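Local structure of uncharacterized protein (Bacteroides uniformis, 4K61) at residues A10-M15 and D20-S25; E28-A33 and L134-F139; A33-N38 and T42-D47. The protein is of unknown function but contains a putative beta-lactamase-inhibitor-like, PepSY-like domain. One frame throughout, in Å; residues are numbered along the deposited sequence.

Contact 1 of 3, residues A10-M15 and D20-S25; sequences AALKKM and DGVAWS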
loop_
_atom_site.group_PDB
_atom_site.type_symbol
_atom_site.label_atom_id
_atom_site.label_comp_id
_atom_site.label_asym_id
_atom_site.label_seq_id
_atom_site.Cartn_x
_atom_site.Cartn_y
_atom_site.Cartn_z
ATOM N N ALA A 10 12.005 -12.700 -12.439
ATOM C CA ALA A 10 11.601 -12.618 -13.863
ATOM C C ALA A 10 10.179 -12.075 -14.016
ATOM O O ALA A 10 9.888 -11.283 -14.940
ATOM C CB ALA A 10 11.716 -13.973 -14.540
ATOM N N ALA A 11 9.301 -12.455 -13.107
ATOM C CA ALA A 11 7.911 -11.954 -13.154
ATOM C C ALA A 11 7.833 -10.449 -12.938
ATOM O O ALA A 11 7.051 -9.780 -13.603
ATOM C CB ALA A 11 7.038 -12.650 -12.140
ATOM N N LEU A 12 8.680 -9.905 -12.042
ATOM C CA LEU A 12 8.739 -8.461 -11.826
ATOM C C LEU A 12 9.289 -7.747 -13.076
ATOM O O LEU A 12 8.715 -6.741 -13.521
ATOM C CB LEU A 12 9.640 -8.101 -10.637
ATOM C CG LEU A 12 9.792 -6.590 -10.353
ATOM C CD1 LEU A 12 8.452 -5.972 -9.956
ATOM C CD2 LEU A 12 10.834 -6.354 -9.278
ATOM N N LYS A 13 10.348 -8.297 -13.661
ATOM C CA LYS A 13 10.986 -7.713 -14.840
ATOM C C LYS A 13 10.004 -7.699 -16.022
ATOM O O LYS A 13 9.960 -6.752 -16.803
ATOM C CB LYS A 13 12.270 -8.469 -15.171
ATOM C CG LYS A 13 13.189 -7.765 -16.150
ATOM C CD LYS A 13 14.623 -8.242 -15.991
ATOM C CE LYS A 13 15.612 -7.396 -16.739
ATOM N NZ LYS A 13 15.726 -7.855 -18.146
ATOM N N LYS A 14 9.171 -8.718 -16.123
ATOM C CA LYS A 14 8.106 -8.715 -17.123
ATOM C C LYS A 14 7.065 -7.592 -16.938
ATOM O O LYS A 14 6.661 -6.949 -17.917
ATOM C CB LYS A 14 7.438 -10.088 -17.123
ATOM C CG LYS A 14 6.363 -10.301 -18.171
ATOM C CD LYS A 14 5.994 -11.780 -18.212
ATOM C CE LYS A 14 4.588 -12.007 -18.733
ATOM N NZ LYS A 14 4.531 -11.787 -20.204
HETATM N N MSE A 15 6.622 -7.350 -15.702
HETATM C CA MSE A 15 5.654 -6.275 -15.398
HETATM C C MSE A 15 6.297 -4.924 -15.613
HETATM O O MSE A 15 5.674 -4.008 -16.074
HETATM C CB MSE A 15 5.185 -6.347 -13.930
HETATM C CG MSE A 15 4.169 -7.439 -13.650
HETATM SE SE MSE A 15 3.988 -7.509 -11.669
HETATM C CE MSE A 15 2.747 -6.037 -11.438
ATOM N N ASP A 20 14.606 -1.165 -11.496
ATOM C CA ASP A 20 15.997 -1.409 -11.177
ATOM C C ASP A 20 16.220 -0.955 -9.721
ATOM O O ASP A 20 15.314 -0.353 -9.105
ATOM C CB ASP A 20 16.868 -0.635 -12.143
ATOM C CG ASP A 20 18.312 -1.082 -12.153
ATOM O OD1 ASP A 20 18.647 -2.125 -11.556
ATOM O OD2 ASP A 20 19.120 -0.358 -12.783
ATOM N N GLY A 21 17.372 -1.289 -9.143
ATOM C CA GLY A 21 17.609 -0.952 -7.757
ATOM C C GLY A 21 16.629 -1.624 -6.822
ATOM O O GLY A 21 16.268 -1.091 -5.765
ATOM N N VAL A 22 16.145 -2.793 -7.234
ATOM C CA VAL A 22 15.111 -3.461 -6.495
ATOM C C VAL A 22 15.629 -3.949 -5.159
ATOM O O VAL A 22 16.696 -4.553 -5.075
ATOM C CB VAL A 22 14.509 -4.641 -7.310
ATOM C CG1 VAL A 22 13.427 -5.343 -6.520
ATOM C CG2 VAL A 22 13.936 -4.151 -8.632
ATOM N N ALA A 23 14.841 -3.755 -4.108
ATOM C CA ALA A 23 15.116 -4.395 -2.828
ATOM C C ALA A 23 14.054 -5.445 -2.543
ATOM O O ALA A 23 12.867 -5.141 -2.522
ATOM C CB ALA A 23 15.123 -3.360 -1.711
ATOM N N TRP A 24 14.485 -6.672 -2.269
ATOM C CA TRP A 24 13.571 -7.789 -1.980
ATOM C C TRP A 24 13.454 -8.086 -0.484
ATOM O O TRP A 24 14.449 -8.073 0.262
ATOM C CB TRP A 24 14.039 -9.068 -2.692
ATOM C CG TRP A 24 13.902 -9.013 -4.178
ATOM C CD1 TRP A 24 14.870 -8.699 -5.068
ATOM C CD2 TRP A 24 12.720 -9.312 -4.948
ATOM N NE1 TRP A 24 14.361 -8.751 -6.358
ATOM C CE2 TRP A 24 13.043 -9.116 -6.304
ATOM C CE3 TRP A 24 11.409 -9.668 -4.615
ATOM C CZ2 TRP A 24 12.106 -9.296 -7.335
ATOM C CZ3 TRP A 24 10.481 -9.863 -5.643
ATOM C CH2 TRP A 24 10.844 -9.685 -6.984
ATOM N N SER A 25 12.238 -8.381 -0.053
ATOM C CA SER A 25 11.976 -8.802 1.311
ATOM C C SER A 25 10.895 -9.881 1.311
ATOM O O SER A 25 10.375 -10.245 0.253
ATOM C CB SER A 25 11.564 -7.611 2.194
ATOM O OG SER A 25 10.352 -7.063 1.757
#
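The bond from Lys14 N to Ala10 O, 2.9 Å, belongs to the helical turn from which Leu12 projects against Val22 and Trp24. No hydrogen bond passes between residues 10-15 and 20-25: the contact is apolar, buries only 116 Å² in all, and rests mainly on one methyl group, Leu12 CD2. Leu12 swings CG away from its own backbone N (chi1 179°), and this carries the isobutyl group off the helix toward Val22 and Trp24. Its CD2 meets Val22 tip to tip, 3.9 Å from Val22 CG2, and lies at much the same distance from the other methyl, CG1. The same CD2 comes to 3.7 Å from Trp24 CZ2, on the benzo half of the indole, and approaches that ring obliquely. The Leu12 and Trp24 side chains run past each other in opposite directions, and Leu12 CB lies 4.2 Å from Trp24 CH2. Val22 completes the triangle from within its own segment: its CG1 sits over one indole face, 3.5 Å above the plane and displaced toward the rim. A weak bond of 2.9 Å joins Gly21 N to Asp20 OD1 just before Val22. Beyond the pair, Leu12 also packs on Ala33, Phe35 and Phe46, while Trp24 reaches back to Val8 and Gln9 of the same helix. A helix packed by a buried leucine on one face of an antiparallel sheet is an alpha+beta arrangement, consistent with a PepSY-like domain.

Contact 2 of 3, residues E28-A33 and L134-F139; sequences ESYYVA and LGAATF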
loop_
_atom_site.group_PDB
_atom_site.type_symbol
_atom_site.label_atom_id
_atom_site.label_comp_id
_atom_site.label_asym_id
_atom_site.label_seq_id
_atom_site.Cartn_x
_atom_site.Cartn_y
_atom_site.Cartn_z
ATOM N N GLU A 28 5.129 -12.525 5.301
ATOM C CA GLU A 28 4.501 -13.820 5.500
ATOM C C GLU A 28 4.729 -14.790 4.306
ATOM O O GLU A 28 5.859 -15.280 4.099
ATOM C CB GLU A 28 3.047 -13.645 5.997
ATOM C CG GLU A 28 1.966 -13.105 5.069
ATOM C CD GLU A 28 0.676 -12.704 5.815
ATOM O OE1 GLU A 28 0.694 -12.480 7.064
ATOM O OE2 GLU A 28 -0.384 -12.625 5.144
ATOM N N SER A 29 3.691 -15.035 3.513
ATOM C CA SER A 29 3.748 -15.983 2.395
ATOM C C SER A 29 4.340 -15.424 1.078
ATOM O O SER A 29 4.351 -16.123 0.069
ATOM C CB SER A 29 2.318 -16.430 2.084
ATOM O OG SER A 29 2.342 -17.406 1.055
ATOM N N TYR A 30 4.785 -14.165 1.064
ATOM C CA TYR A 30 5.053 -13.442 -0.183
ATOM C C TYR A 30 6.454 -12.862 -0.274
ATOM O O TYR A 30 7.122 -12.609 0.745
ATOM C CB TYR A 30 4.054 -12.285 -0.290
ATOM C CG TYR A 30 2.639 -12.751 -0.210
ATOM C CD1 TYR A 30 2.009 -13.333 -1.315
ATOM C CD2 TYR A 30 1.930 -12.642 0.976
ATOM C CE1 TYR A 30 0.718 -13.820 -1.226
ATOM C CE2 TYR A 30 0.627 -13.096 1.060
ATOM C CZ TYR A 30 0.034 -13.679 -0.039
ATOM O OH TYR A 30 -1.245 -14.132 0.085
ATOM N N TYR A 31 6.912 -12.695 -1.511
ATOM C CA TYR A 31 8.113 -11.937 -1.809
ATOM C C TYR A 31 7.663 -10.542 -2.125
ATOM O O TYR A 31 6.713 -10.345 -2.888
ATOM C CB TYR A 31 8.807 -12.511 -3.033
ATOM C CG TYR A 31 9.196 -13.935 -2.857
ATOM C CD1 TYR A 31 10.388 -14.293 -2.203
ATOM C CD2 TYR A 31 8.371 -14.952 -3.299
ATOM C CE1 TYR A 31 10.721 -15.596 -2.011
ATOM C CE2 TYR A 31 8.705 -16.259 -3.103
ATOM C CZ TYR A 31 9.884 -16.583 -2.467
ATOM O OH TYR A 31 10.229 -17.883 -2.282
ATOM N N VAL A 32 8.386 -9.560 -1.596
ATOM C CA VAL A 32 8.030 -8.175 -1.857
ATOM C C VAL A 32 9.196 -7.487 -2.521
ATOM O O VAL A 32 10.322 -7.482 -1.996
ATOM C CB VAL A 32 7.648 -7.433 -0.557
ATOM C CG1 VAL A 32 7.287 -5.975 -0.871
ATOM C CG2 VAL A 32 6.514 -8.166 0.159
ATOM N N ALA A 33 8.912 -6.919 -3.706
ATOM C CA ALA A 33 9.836 -6.069 -4.427
ATOM C C ALA A 33 9.542 -4.633 -4.128
ATOM O O ALA A 33 8.397 -4.199 -4.220
ATOM C CB ALA A 33 9.739 -6.301 -5.926
ATOM N N LEU A 134 0.427 -1.905 6.389
ATOM C CA LEU A 134 0.196 -2.058 4.935
ATOM C C LEU A 134 0.652 -3.397 4.398
ATOM O O LEU A 134 0.542 -3.666 3.198
ATOM C CB LEU A 134 0.906 -0.961 4.147
ATOM C CG LEU A 134 0.270 0.408 4.310
ATOM C CD1 LEU A 134 1.201 1.436 3.726
ATOM C CD2 LEU A 134 -1.108 0.450 3.669
ATOM N N GLY A 135 1.097 -4.278 5.294
ATOM C CA GLY A 135 1.469 -5.614 4.905
ATOM C C GLY A 135 0.319 -6.452 4.405
ATOM O O GLY A 135 -0.850 -6.097 4.512
ATOM N N ALA A 136 0.680 -7.631 3.915
ATOM C CA ALA A 136 -0.248 -8.580 3.290
ATOM C C ALA A 136 -1.446 -9.008 4.161
ATOM O O ALA A 136 -2.541 -9.296 3.640
ATOM C CB ALA A 136 0.545 -9.812 2.868
ATOM N N ALA A 137 -1.226 -9.094 5.469
ATOM C CA ALA A 137 -2.263 -9.557 6.405
ATOM C C ALA A 137 -3.508 -8.657 6.370
ATOM O O ALA A 137 -4.630 -9.130 6.567
ATOM C CB ALA A 137 -1.694 -9.621 7.813
ATOM N N THR A 138 -3.294 -7.376 6.082
ATOM C CA THR A 138 -4.384 -6.385 5.997
ATOM C C THR A 138 -5.299 -6.644 4.822
ATOM O O THR A 138 -6.522 -6.536 4.928
ATOM C CB THR A 138 -3.790 -4.993 5.882
ATOM O OG1 THR A 138 -3.044 -4.733 7.070
ATOM C CG2 THR A 138 -4.867 -3.928 5.696
ATOM N N PHE A 139 -4.722 -7.050 3.700
ATOM C CA PHE A 139 -5.474 -7.055 2.464
ATOM C C PHE A 139 -5.775 -8.407 1.881
ATOM O O PHE A 139 -6.784 -8.569 1.179
ATOM C CB PHE A 139 -4.715 -6.210 1.427
ATOM C CG PHE A 139 -4.532 -4.767 1.828
ATOM C CD1 PHE A 139 -5.593 -3.868 1.708
ATOM C CD2 PHE A 139 -3.324 -4.321 2.329
ATOM C CE1 PHE A 139 -5.432 -2.551 2.075
ATOM C CE2 PHE A 139 -3.137 -2.976 2.647
ATOM C CZ PHE A 139 -4.207 -2.097 2.541
#
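Ala136 CB presses against the Tyr30 ring, and this is the close-packed half of a small contact. The methyl stands 3.7 Å from Tyr30 CD2 and about as far from CE2, meeting that side of the phenol obliquely. Tyr30 is directed here by a first torsion of -56°, which sets CG anti to the carbonyl carbon; a face of its ring carries Ser29 CB, near the rim. Ala136 itself is buried, and its backbone N is hydrogen-bonded to Asp27 OD2.

The looser half belongs to the exposed residues Glu28 and Ala137. Extended beyond CG, the Glu28 chain brings its carboxylate alongside the start of the helical turn: OE2 is 3.6 Å from Ala137 N, too long to count as a hydrogen bond, and OE1 is 3.8 Å from Ala137 CB. No hydrogen bond joins this edge, although the backbone N-H groups at the start of a helical turn would probably suit a negative charge. Together the two halves bury 133 Å². The arrangement is a short C-terminal helical turn, weakly bonded, folded back onto an antiparallel sheet on the face opposite helix 6-15.

Contact 3 of 3, residues A33-N38 and T42-D47; sequences ADFLMN and TKVWFD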
loop_
_atom_site.group_PDB
_atom_site.type_symbol
_atom_site.label_atom_id
_atom_site.label_comp_id
_atom_site.label_asym_id
_atom_site.label_seq_id
_atom_site.Cartn_x
_atom_site.Cartn_y
_atom_site.Cartn_z
ATOM N N ALA A 33 8.912 -6.919 -3.706
ATOM C CA ALA A 33 9.836 -6.069 -4.427
ATOM C C ALA A 33 9.542 -4.633 -4.128
ATOM O O ALA A 33 8.397 -4.199 -4.220
ATOM C CB ALA A 33 9.739 -6.301 -5.926
ATOM N N ASP A 34 10.584 -3.899 -3.743
ATOM C CA ASP A 34 10.483 -2.484 -3.488
ATOM C C ASP A 34 11.417 -1.773 -4.446
ATOM O O ASP A 34 12.614 -2.061 -4.531
ATOM C CB ASP A 34 10.863 -2.122 -2.053
ATOM C CG ASP A 34 10.721 -0.665 -1.808
ATOM O OD1 ASP A 34 9.562 -0.177 -1.864
ATOM O OD2 ASP A 34 11.737 0.010 -1.624
ATOM N N PHE A 35 10.852 -0.814 -5.148
ATOM C CA PHE A 35 11.571 -0.141 -6.208
ATOM C C PHE A 35 10.882 1.153 -6.548
ATOM O O PHE A 35 9.721 1.378 -6.217
ATOM C CB PHE A 35 11.682 -1.028 -7.468
ATOM C CG PHE A 35 10.358 -1.503 -8.001
ATOM C CD1 PHE A 35 9.741 -2.585 -7.444
ATOM C CD2 PHE A 35 9.721 -0.846 -9.023
ATOM C CE1 PHE A 35 8.514 -3.023 -7.925
ATOM C CE2 PHE A 35 8.500 -1.280 -9.528
ATOM C CZ PHE A 35 7.891 -2.369 -8.971
ATOM N N LEU A 36 11.621 2.007 -7.223
ATOM C CA LEU A 36 11.085 3.254 -7.699
ATOM C C LEU A 36 10.467 3.146 -9.082
ATOM O O LEU A 36 11.049 2.541 -9.972
ATOM C CB LEU A 36 12.257 4.238 -7.732
ATOM C CG LEU A 36 12.106 5.535 -6.987
ATOM C CD1 LEU A 36 11.517 5.269 -5.606
ATOM C CD2 LEU A 36 13.478 6.178 -6.930
HETATM N N MSE A 37 9.290 3.741 -9.273
HETATM C CA MSE A 37 8.650 3.847 -10.583
HETATM C C MSE A 37 8.241 5.283 -10.781
HETATM O O MSE A 37 7.333 5.801 -10.109
HETATM C CB MSE A 37 7.542 2.779 -10.601
HETATM C CG MSE A 37 6.966 2.461 -11.943
HETATM SE SE MSE A 37 8.351 2.069 -13.284
HETATM C CE MSE A 37 9.065 0.511 -12.506
ATOM N N ASN A 38 8.882 5.977 -11.717
ATOM C CA ASN A 38 8.597 7.380 -11.965
ATOM C C ASN A 38 8.638 8.232 -10.722
ATOM O O ASN A 38 7.842 9.143 -10.556
ATOM C CB ASN A 38 7.223 7.551 -12.633
ATOM C CG ASN A 38 7.322 7.757 -14.122
ATOM O OD1 ASN A 38 8.393 7.641 -14.709
ATOM N ND2 ASN A 38 6.207 8.105 -14.729
ATOM N N THR A 42 7.229 1.976 -5.063
ATOM C CA THR A 42 6.288 0.955 -5.524
ATOM C C THR A 42 6.671 -0.375 -4.941
ATOM O O THR A 42 7.840 -0.736 -4.928
ATOM C CB THR A 42 6.299 0.852 -7.066
ATOM O OG1 THR A 42 6.089 2.153 -7.632
ATOM C CG2 THR A 42 5.266 -0.122 -7.608
ATOM N N LYS A 43 5.677 -1.110 -4.449
ATOM C CA LYS A 43 5.892 -2.411 -3.895
ATOM C C LYS A 43 4.958 -3.380 -4.562
ATOM O O LYS A 43 3.789 -3.079 -4.829
ATOM C CB LYS A 43 5.680 -2.446 -2.370
ATOM C CG LYS A 43 6.800 -1.801 -1.576
ATOM C CD LYS A 43 6.480 -1.801 -0.086
ATOM C CE LYS A 43 7.636 -1.289 0.735
ATOM N NZ LYS A 43 7.782 0.175 0.561
ATOM N N VAL A 44 5.490 -4.546 -4.881
ATOM C CA VAL A 44 4.686 -5.567 -5.520
ATOM C C VAL A 44 4.911 -6.878 -4.764
ATOM O O VAL A 44 6.053 -7.258 -4.463
ATOM C CB VAL A 44 5.049 -5.783 -7.000
ATOM C CG1 VAL A 44 4.153 -6.826 -7.616
ATOM C CG2 VAL A 44 4.898 -4.508 -7.807
ATOM N N TRP A 45 3.800 -7.513 -4.420
ATOM C CA TRP A 45 3.792 -8.770 -3.665
ATOM C C TRP A 45 3.627 -9.910 -4.644
ATOM O O TRP A 45 2.693 -9.867 -5.474
ATOM C CB TRP A 45 2.615 -8.820 -2.669
ATOM C CG TRP A 45 2.856 -8.098 -1.357
ATOM C CD1 TRP A 45 3.047 -8.662 -0.132
ATOM C CD2 TRP A 45 2.924 -6.679 -1.156
ATOM N NE1 TRP A 45 3.253 -7.696 0.817
ATOM C CE2 TRP A 45 3.160 -6.466 0.215
ATOM C CE3 TRP A 45 2.796 -5.560 -2.002
ATOM C CZ2 TRP A 45 3.293 -5.202 0.755
ATOM C CZ3 TRP A 45 2.904 -4.297 -1.445
ATOM C CH2 TRP A 45 3.169 -4.130 -0.094
ATOM N N PHE A 46 4.495 -10.939 -4.517
ATOM C CA PHE A 46 4.388 -12.128 -5.351
ATOM C C PHE A 46 4.200 -13.345 -4.480
ATOM O O PHE A 46 4.876 -13.490 -3.437
ATOM C CB PHE A 46 5.658 -12.340 -6.180
ATOM C CG PHE A 46 5.903 -11.272 -7.178
ATOM C CD1 PHE A 46 6.602 -10.138 -6.810
ATOM C CD2 PHE A 46 5.412 -11.370 -8.484
ATOM C CE1 PHE A 46 6.825 -9.120 -7.710
ATOM C CE2 PHE A 46 5.635 -10.328 -9.396
ATOM C CZ PHE A 46 6.349 -9.224 -9.008
ATOM N N ASP A 47 3.316 -14.249 -4.916
ATOM C CA ASP A 47 3.221 -15.534 -4.241
ATOM C C ASP A 47 4.329 -16.516 -4.679
ATOM O O ASP A 47 5.149 -16.202 -5.524
ATOM C CB ASP A 47 1.797 -16.137 -4.374
ATOM C CG ASP A 47 1.408 -16.494 -5.815
ATOM O OD1 ASP A 47 2.298 -16.765 -6.673
ATOM O OD2 ASP A 47 0.161 -16.527 -6.043
#
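Phe35 and Thr42 exchange two backbone bonds, Thr42 N to Phe35 O at 2.8 Å and Phe35 N to Thr42 O at 3.0 Å. Ala33 and Val44 form the next hydrogen-bonded pair, each N giving to the other's O. Between them Asp34 and Lys43 make a non-hydrogen-bonded pair, where Lys43 CA points its hydrogen at Ala33 O, 3.1 Å away, giving that carbonyl a second, weaker partner. Asp34 CA makes a longer CA-H...O contact of the same kind to Thr42 O, 3.5 Å.

On the sheet face bearing Asp34 and Lys43, Lys43 NZ forms a salt bridge to Asp34 OD1 at 3.0 Å, coming from above the carboxylate plane, 57° out of it. The ammonium also bridges to Asp41 OD2, so it is shared by two acids; it probably offsets the closeness of their OD1 atoms. Thr42 OG1 is hydrogen-bonded to Phe40 O and only touches Met37 CB, 3.4 Å away.

Phe35, with CG between backbone N and carbonyl carbon (chi1 56°), folds its ring over Thr42: Thr42 CB makes a CH-pi contact, 4.2 Å from the centroid of the Phe35 ring. Val44 CG2 meets the edge of that ring.

In this beta hairpin, strand 30-37 is flanked by strand 23-27 and strand 40-46 by strand 52-58; helix 6-15 packs on the face bearing Ala33 and Phe35.

Strand 30-37 ties the three contacts together. Contacts 1 and 3 lie closest, their centres about 7 Å apart: Leu12 CD2 packs 3.5 Å from Ala33 CB, and Ala23 N probably bonds to Asp34 O at 2.8 Å. The segments of contacts 2 and 3 overlap at Ala33, with centres about 11 Å apart, and contact 3 is nested in the chain loop that contact 2 closes. Contacts 1 and 2, about 15 Å apart, probably join through Val32 N and Ser25 O. On the face away from helix 6-15, Asp27 OD2 accepts hydrogen bonds from Ala136 N of contact 2 and Trp45 NE1, in a segment of contact 3.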